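Local coordinates for 26S proteasome regulatory subunit rpn10 (Schizosaccharomyces pombe, PDB 2X5N), which protects polyubiquitin chains from disassembly by deubiquitinating enzymes and so promotes protein degradation by the 26S proteasome, at residues M34-K39 / T63-Y68; D19-R24 / P174-D179. All blocks are in the same frame, centred on the assembly; numbering follows the deposited sequence.

Contact 1. Residues M34-K39 / T63-Y68; sequences MIFNQK and TLTRDY
Phe36, on helix 24-42, reaches into the bend that leads from strand 60-63 to helix 68-75 and meets Tyr68 in an edge-to-face pair. The ring centroids lie 4.9 Å apart with the planes at 61°. Tyr68 CD1 sits over one face of the phenylalanine, off toward its rim and 3.5 Å from Phe36 CG, while Tyr68 CB adds a CH-pi contact over the same ring, 4.1 Å from its centroid. Both residues hold CG anti to the backbone N (chi1 -173° for Phe36, -166° for Tyr68), which turns each ring toward the other segment. The far end of the phenylalanine runs against backbone: Phe36 CZ is 3.5 Å from Arg66 C, and Asp67 N also lies at the ring edge. That backbone has its own fastening, since Asp67 N donates to Thr65 OG1 (3.0 Å, nearly straight) in an ST turn, and Asp67 OD1 caps Gly69 N at the start of helix 68-75. Phe71 from that helix adds a further edge-to-face partner for Phe36. An alanine here has no ring to offer, and the edge of Tyr68 would probably be left without its aromatic partner and the Arg66-Asp67 backbone without its apolar cover. No hydrogen bond joins the two segments, which meet through aromatic and van der Waals contact; just beyond them Arg66 NH2 bonds Ile40 O of helix 24-42, so polar fastening flanks an apolar centre.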
loop_
_atom_site.group_PDB
_atom_site.type_symbol
_atom_site.label_atom_id
_atom_site.label_comp_id
_atom_site.label_asym_id
_atom_site.label_seq_id
_atom_site.Cartn_x
_atom_site.Cartn_y
_atom_site.Cartn_z
ATOM N N MET A 34 9.250 -0.489 6.704
ATOM C CA MET A 34 8.996 0.668 7.559
ATOM C C MET A 34 7.525 0.800 7.937
ATOM O O MET A 34 7.209 1.034 9.097
ATOM C CB MET A 34 9.558 1.936 6.870
ATOM C CG MET A 34 9.335 3.242 7.600
ATOM S SD MET A 34 7.688 3.967 7.445
ATOM C CE MET A 34 7.623 4.300 5.692
ATOM N N ILE A 35 6.637 0.649 6.961
ATOM C CA ILE A 35 5.191 0.718 7.195
ATOM C C ILE A 35 4.767 -0.399 8.164
ATOM O O ILE A 35 4.023 -0.178 9.116
ATOM C CB ILE A 35 4.421 0.571 5.868
ATOM C CG1 ILE A 35 4.694 1.736 4.923
ATOM C CG2 ILE A 35 2.912 0.495 6.132
ATOM C CD1 ILE A 35 4.271 3.080 5.462
ATOM N N PHE A 36 5.220 -1.612 7.880
ATOM C CA PHE A 36 5.023 -2.766 8.752
ATOM C C PHE A 36 5.343 -2.507 10.197
ATOM O O PHE A 36 4.554 -2.734 11.109
ATOM C CB PHE A 36 5.670 -4.019 8.177
ATOM C CG PHE A 36 5.379 -5.282 8.914
ATOM C CD1 PHE A 36 4.426 -6.169 8.427
ATOM C CD2 PHE A 36 6.072 -5.623 10.065
ATOM C CE1 PHE A 36 4.192 -7.378 9.056
ATOM C CE2 PHE A 36 5.816 -6.833 10.709
ATOM C CZ PHE A 36 4.885 -7.697 10.199
ATOM N N ASN A 37 6.548 -1.991 10.394
ATOM C CA ASN A 37 7.014 -1.693 11.740
ATOM C C ASN A 37 6.220 -0.576 12.374
ATOM O O ASN A 37 5.935 -0.636 13.556
ATOM C CB ASN A 37 8.518 -1.366 11.737
ATOM C CG ASN A 37 9.376 -2.605 11.570
ATOM O OD1 ASN A 37 8.875 -3.746 11.573
ATOM N ND2 ASN A 37 10.671 -2.395 11.395
ATOM N N GLN A 38 5.807 0.422 11.605
ATOM C CA GLN A 38 4.931 1.462 12.153
ATOM C C GLN A 38 3.672 0.811 12.745
ATOM O O GLN A 38 3.277 1.101 13.883
ATOM C CB GLN A 38 4.574 2.490 11.068
ATOM C CG GLN A 38 3.748 3.704 11.530
ATOM C CD GLN A 38 2.246 3.453 11.557
ATOM O OE1 GLN A 38 1.632 3.175 10.531
ATOM N NE2 GLN A 38 1.642 3.555 12.745
ATOM N N LYS A 39 3.020 -0.067 11.979
ATOM C CA LYS A 39 1.802 -0.717 12.439
ATOM C C LYS A 39 2.063 -1.609 13.664
ATOM O O LYS A 39 1.338 -1.557 14.645
ATOM C CB LYS A 39 1.190 -1.545 11.311
ATOM C CG LYS A 39 0.809 -0.723 10.095
ATOM C CD LYS A 39 -0.118 0.429 10.466
ATOM C CE LYS A 39 -0.452 1.262 9.249
ATOM N NZ LYS A 39 -1.011 2.579 9.658
ATOM N N THR A 63 -1.111 -13.619 4.679
ATOM C CA THR A 63 -2.250 -13.228 5.482
ATOM C C THR A 63 -1.765 -12.371 6.662
ATOM O O THR A 63 -0.570 -12.158 6.847
ATOM C CB THR A 63 -3.043 -14.437 5.966
ATOM O OG1 THR A 63 -2.161 -15.339 6.629
ATOM C CG2 THR A 63 -3.726 -15.144 4.774
ATOM N N LEU A 64 -2.710 -11.853 7.437
ATOM C CA LEU A 64 -2.408 -10.920 8.504
ATOM C C LEU A 64 -1.481 -11.548 9.537
ATOM O O LEU A 64 -1.694 -12.667 10.001
ATOM C CB LEU A 64 -3.712 -10.457 9.140
ATOM C CG LEU A 64 -4.548 -9.540 8.235
ATOM C CD1 LEU A 64 -5.987 -9.447 8.738
ATOM C CD2 LEU A 64 -3.977 -8.136 8.113
ATOM N N THR A 65 -0.442 -10.810 9.883
ATOM C CA THR A 65 0.613 -11.328 10.745
ATOM C C THR A 65 1.372 -10.202 11.436
ATOM O O THR A 65 1.279 -9.051 11.019
ATOM C CB THR A 65 1.619 -12.182 9.890
ATOM O OG1 THR A 65 2.552 -12.848 10.736
ATOM C CG2 THR A 65 2.384 -11.335 8.876
ATOM N N ARG A 66 2.167 -10.556 12.444
ATOM C CA ARG A 66 3.165 -9.662 13.032
ATOM C C ARG A 66 4.598 -10.123 12.725
ATOM O O ARG A 66 5.564 -9.501 13.166
ATOM C CB ARG A 66 2.957 -9.553 14.548
ATOM C CG ARG A 66 1.681 -8.785 14.873
ATOM C CD ARG A 66 1.427 -8.628 16.337
ATOM N NE ARG A 66 2.441 -7.827 17.034
ATOM C CZ ARG A 66 2.398 -6.503 17.191
ATOM N NH1 ARG A 66 1.454 -5.787 16.633
ATOM N NH2 ARG A 66 3.325 -5.884 17.906
ATOM N N ASP A 67 4.717 -11.196 11.953
ATOM C CA ASP A 67 6.008 -11.782 11.608
ATOM C C ASP A 67 6.477 -11.283 10.231
ATOM O O ASP A 67 6.019 -11.766 9.192
ATOM C CB ASP A 67 5.878 -13.312 11.615
ATOM C CG ASP A 67 7.193 -14.016 11.337
ATOM O OD1 ASP A 67 8.184 -13.331 11.061
ATOM O OD2 ASP A 67 7.235 -15.254 11.379
ATOM N N TYR A 68 7.380 -10.307 10.218
ATOM C CA TYR A 68 7.838 -9.766 8.942
ATOM C C TYR A 68 8.579 -10.806 8.089
ATOM O O TYR A 68 8.631 -10.699 6.879
ATOM C CB TYR A 68 8.702 -8.519 9.144
ATOM C CG TYR A 68 8.899 -7.777 7.847
ATOM C CD1 TYR A 68 7.824 -7.133 7.256
ATOM C CD2 TYR A 68 10.128 -7.729 7.197
ATOM C CE1 TYR A 68 7.947 -6.443 6.075
ATOM C CE2 TYR A 68 10.257 -7.042 5.986
ATOM C CZ TYR A 68 9.159 -6.410 5.432
ATOM O OH TYR A 68 9.238 -5.748 4.228
#

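Contact 2. Residues D19-R24 / P174-D179; sequences DYIPTR and PQLLSD
Ile21 and Leu176 bring together two surface loops of the von Willebrand factor A fold, the one leading into helix 24-42 and the one leading into the final helix, 177-182. Van der Waals contact between them is light. Ile21 CG2 and Leu176 CD2 form the apolar pair, 4.2 Å apart. The other branch of the isoleucine, nearly fully stretched (chi2 173°), brings Ile21 CD1 to 3.5 Å from Pro174 O. Deeper in, Leu177 and Tyr20 both pack on Ala27 of helix 24-42 and on Ile143.

Polar contact between the loops runs through water. One water donates to Ile21 O and accepts from Leu177 N, 2.9 Å from each, and so serves an amide in the first turn of the last helix. A second accepts from Ile21 N at 3.2 Å and lies 2.6 Å from Gln175 O, to which it can donate. The waters thus meet both backbone polar groups of Ile21 without any direct hydrogen bond between the segments.

No charged pair crosses between the segments. Within 19-24, Arg24 grips Asp19 side-on, NE to one carboxylate oxygen and NH2 to the other, and its NH2 also forms a salt bridge with Glu145; the grip ties Asp19, a few residues before the helix, to the first residue of helix 24-42. Asp19 OD1 receives Arg24 NE through its syn lone pair at 2.8 Å, only 9° out of the guanidinium plane.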
loop_
_atom_site.group_PDB
_atom_site.type_symbol
_atom_site.label_atom_id
_atom_site.label_comp_id
_atom_site.label_asym_id
_atom_site.label_seq_id
_atom_site.Cartn_x
_atom_site.Cartn_y
_atom_site.Cartn_z
ATOM N N ASP A 19 15.083 4.777 -11.802
ATOM C CA ASP A 19 14.892 6.162 -11.388
ATOM C C ASP A 19 14.637 6.352 -9.890
ATOM O O ASP A 19 14.663 7.489 -9.409
ATOM C CB ASP A 19 13.825 6.880 -12.244
ATOM C CG ASP A 19 12.426 6.293 -12.134
ATOM O OD1 ASP A 19 12.233 5.199 -11.576
ATOM O OD2 ASP A 19 11.503 6.968 -12.640
ATOM N N TYR A 20 14.400 5.258 -9.168
ATOM C CA TYR A 20 14.463 5.246 -7.701
ATOM C C TYR A 20 15.531 4.233 -7.329
ATOM O O TYR A 20 15.641 3.194 -7.958
ATOM C CB TYR A 20 13.104 4.867 -7.078
ATOM C CG TYR A 20 12.028 5.888 -7.327
ATOM C CD1 TYR A 20 11.568 6.727 -6.316
ATOM C CD2 TYR A 20 11.504 6.058 -8.606
ATOM C CE1 TYR A 20 10.605 7.682 -6.575
ATOM C CE2 TYR A 20 10.538 7.014 -8.866
ATOM C CZ TYR A 20 10.105 7.819 -7.849
ATOM O OH TYR A 20 9.154 8.768 -8.132
ATOM N N ILE A 21 16.337 4.541 -6.317
ATOM C CA ILE A 21 17.488 3.727 -5.987
ATOM C C ILE A 21 17.072 2.530 -5.145
ATOM O O ILE A 21 16.391 2.694 -4.153
ATOM C CB ILE A 21 18.558 4.568 -5.248
ATOM C CG1 ILE A 21 19.206 5.553 -6.226
ATOM C CG2 ILE A 21 19.649 3.675 -4.683
ATOM C CD1 ILE A 21 20.153 6.532 -5.575
ATOM N N PRO A 22 17.474 1.317 -5.547
ATOM C CA PRO A 22 18.191 0.962 -6.780
ATOM C C PRO A 22 17.252 0.674 -7.967
ATOM O O PRO A 22 17.653 0.824 -9.127
ATOM C CB PRO A 22 18.948 -0.300 -6.372
ATOM C CG PRO A 22 18.013 -0.954 -5.371
ATOM C CD PRO A 22 17.373 0.174 -4.618
ATOM N N THR A 23 16.021 0.257 -7.668
ATOM C CA THR A 23 14.926 0.210 -8.637
ATOM C C THR A 23 13.677 0.662 -7.899
ATOM O O THR A 23 13.631 0.641 -6.680
ATOM C CB THR A 23 14.665 -1.204 -9.190
ATOM O OG1 THR A 23 14.259 -2.067 -8.126
ATOM C CG2 THR A 23 15.908 -1.745 -9.882
ATOM N N ARG A 24 12.632 1.017 -8.628
ATOM C CA ARG A 24 11.347 1.291 -8.017
ATOM C C ARG A 24 10.897 0.138 -7.157
ATOM O O ARG A 24 10.463 0.330 -6.034
ATOM C CB ARG A 24 10.310 1.569 -9.081
ATOM C CG ARG A 24 10.485 2.874 -9.796
ATOM C CD ARG A 24 9.318 3.093 -10.791
ATOM N NE ARG A 24 9.562 4.254 -11.637
ATOM C CZ ARG A 24 8.718 4.718 -12.545
ATOM N NH1 ARG A 24 7.528 4.163 -12.719
ATOM N NH2 ARG A 24 9.069 5.765 -13.269
ATOM N N PRO A 174 17.756 11.399 -5.778
ATOM C CA PRO A 174 18.857 10.685 -5.137
ATOM C C PRO A 174 18.718 10.023 -3.782
ATOM O O PRO A 174 19.535 9.203 -3.352
ATOM C CB PRO A 174 20.102 11.541 -5.409
ATOM C CG PRO A 174 19.552 12.849 -6.023
ATOM C CD PRO A 174 18.052 12.836 -5.868
ATOM N N GLN A 175 17.669 10.455 -3.087
ATOM C CA GLN A 175 17.420 10.010 -1.720
ATOM C C GLN A 175 16.603 8.730 -1.752
ATOM O O GLN A 175 16.091 8.347 -2.784
ATOM C CB GLN A 175 16.734 11.104 -0.901
ATOM C CG GLN A 175 17.602 12.372 -0.793
ATOM C CD GLN A 175 17.207 13.296 0.344
ATOM O OE1 GLN A 175 16.159 13.138 0.963
ATOM N NE2 GLN A 175 18.055 14.279 0.620
ATOM N N LEU A 176 16.494 8.070 -0.611
ATOM C CA LEU A 176 15.836 6.778 -0.543
ATOM C C LEU A 176 14.355 6.906 -0.281
ATOM O O LEU A 176 13.933 7.653 0.606
ATOM C CB LEU A 176 16.446 5.932 0.558
ATOM C CG LEU A 176 17.955 5.688 0.422
ATOM C CD1 LEU A 176 18.429 4.708 1.475
ATOM C CD2 LEU A 176 18.300 5.191 -0.976
ATOM N N LEU A 177 13.559 6.176 -1.051
ATOM C CA LEU A 177 12.120 6.258 -0.905
ATOM C C LEU A 177 11.673 5.975 0.516
ATOM O O LEU A 177 10.796 6.651 1.042
ATOM C CB LEU A 177 11.463 5.281 -1.878
ATOM C CG LEU A 177 9.919 5.241 -1.882
ATOM C CD1 LEU A 177 9.325 6.596 -2.261
ATOM C CD2 LEU A 177 9.424 4.161 -2.799
ATOM N N SER A 178 12.273 4.975 1.142
ATOM C CA SER A 178 11.858 4.605 2.488
ATOM C C SER A 178 12.056 5.761 3.457
ATOM O O SER A 178 11.210 6.021 4.297
ATOM C CB SER A 178 12.601 3.355 2.962
ATOM O OG SER A 178 14.004 3.555 2.948
ATOM N N ASP A 179 13.172 6.469 3.333
ATOM C CA ASP A 179 13.437 7.620 4.190
ATOM C C ASP A 179 12.417 8.715 3.929
ATOM O O ASP A 179 11.893 9.314 4.856
ATOM C CB ASP A 179 14.852 8.155 3.962
ATOM C CG ASP A 179 15.926 7.182 4.434
ATOM O OD1 ASP A 179 15.679 6.459 5.415
ATOM O OD2 ASP A 179 17.004 7.132 3.821
HETATM O O HOH W 1 14.729 5.001 -3.472
HETATM O O HOH W 2 15.161 7.221 -4.946
#

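Helix 24-42 connects the two contacts: the 19-24 loop of contact 2 runs into its start, and the 34-39 segment of contact 1 occupies its later turns. Their centres are about 21 Å apart, yet they touch where Met34 CE lies 4.2 Å from Ser178 O, a packing contact between this helix and helix 177-182. Contact 1 is mostly buried and aromatic, its centre about 12 Å from the centre of the chain, whereas contact 2 is exposed and water-bridged, its centre about 17 Å from that point. In sequence, the chain between the two segments of contact 2, 149 residues long, contains both segments of contact 1.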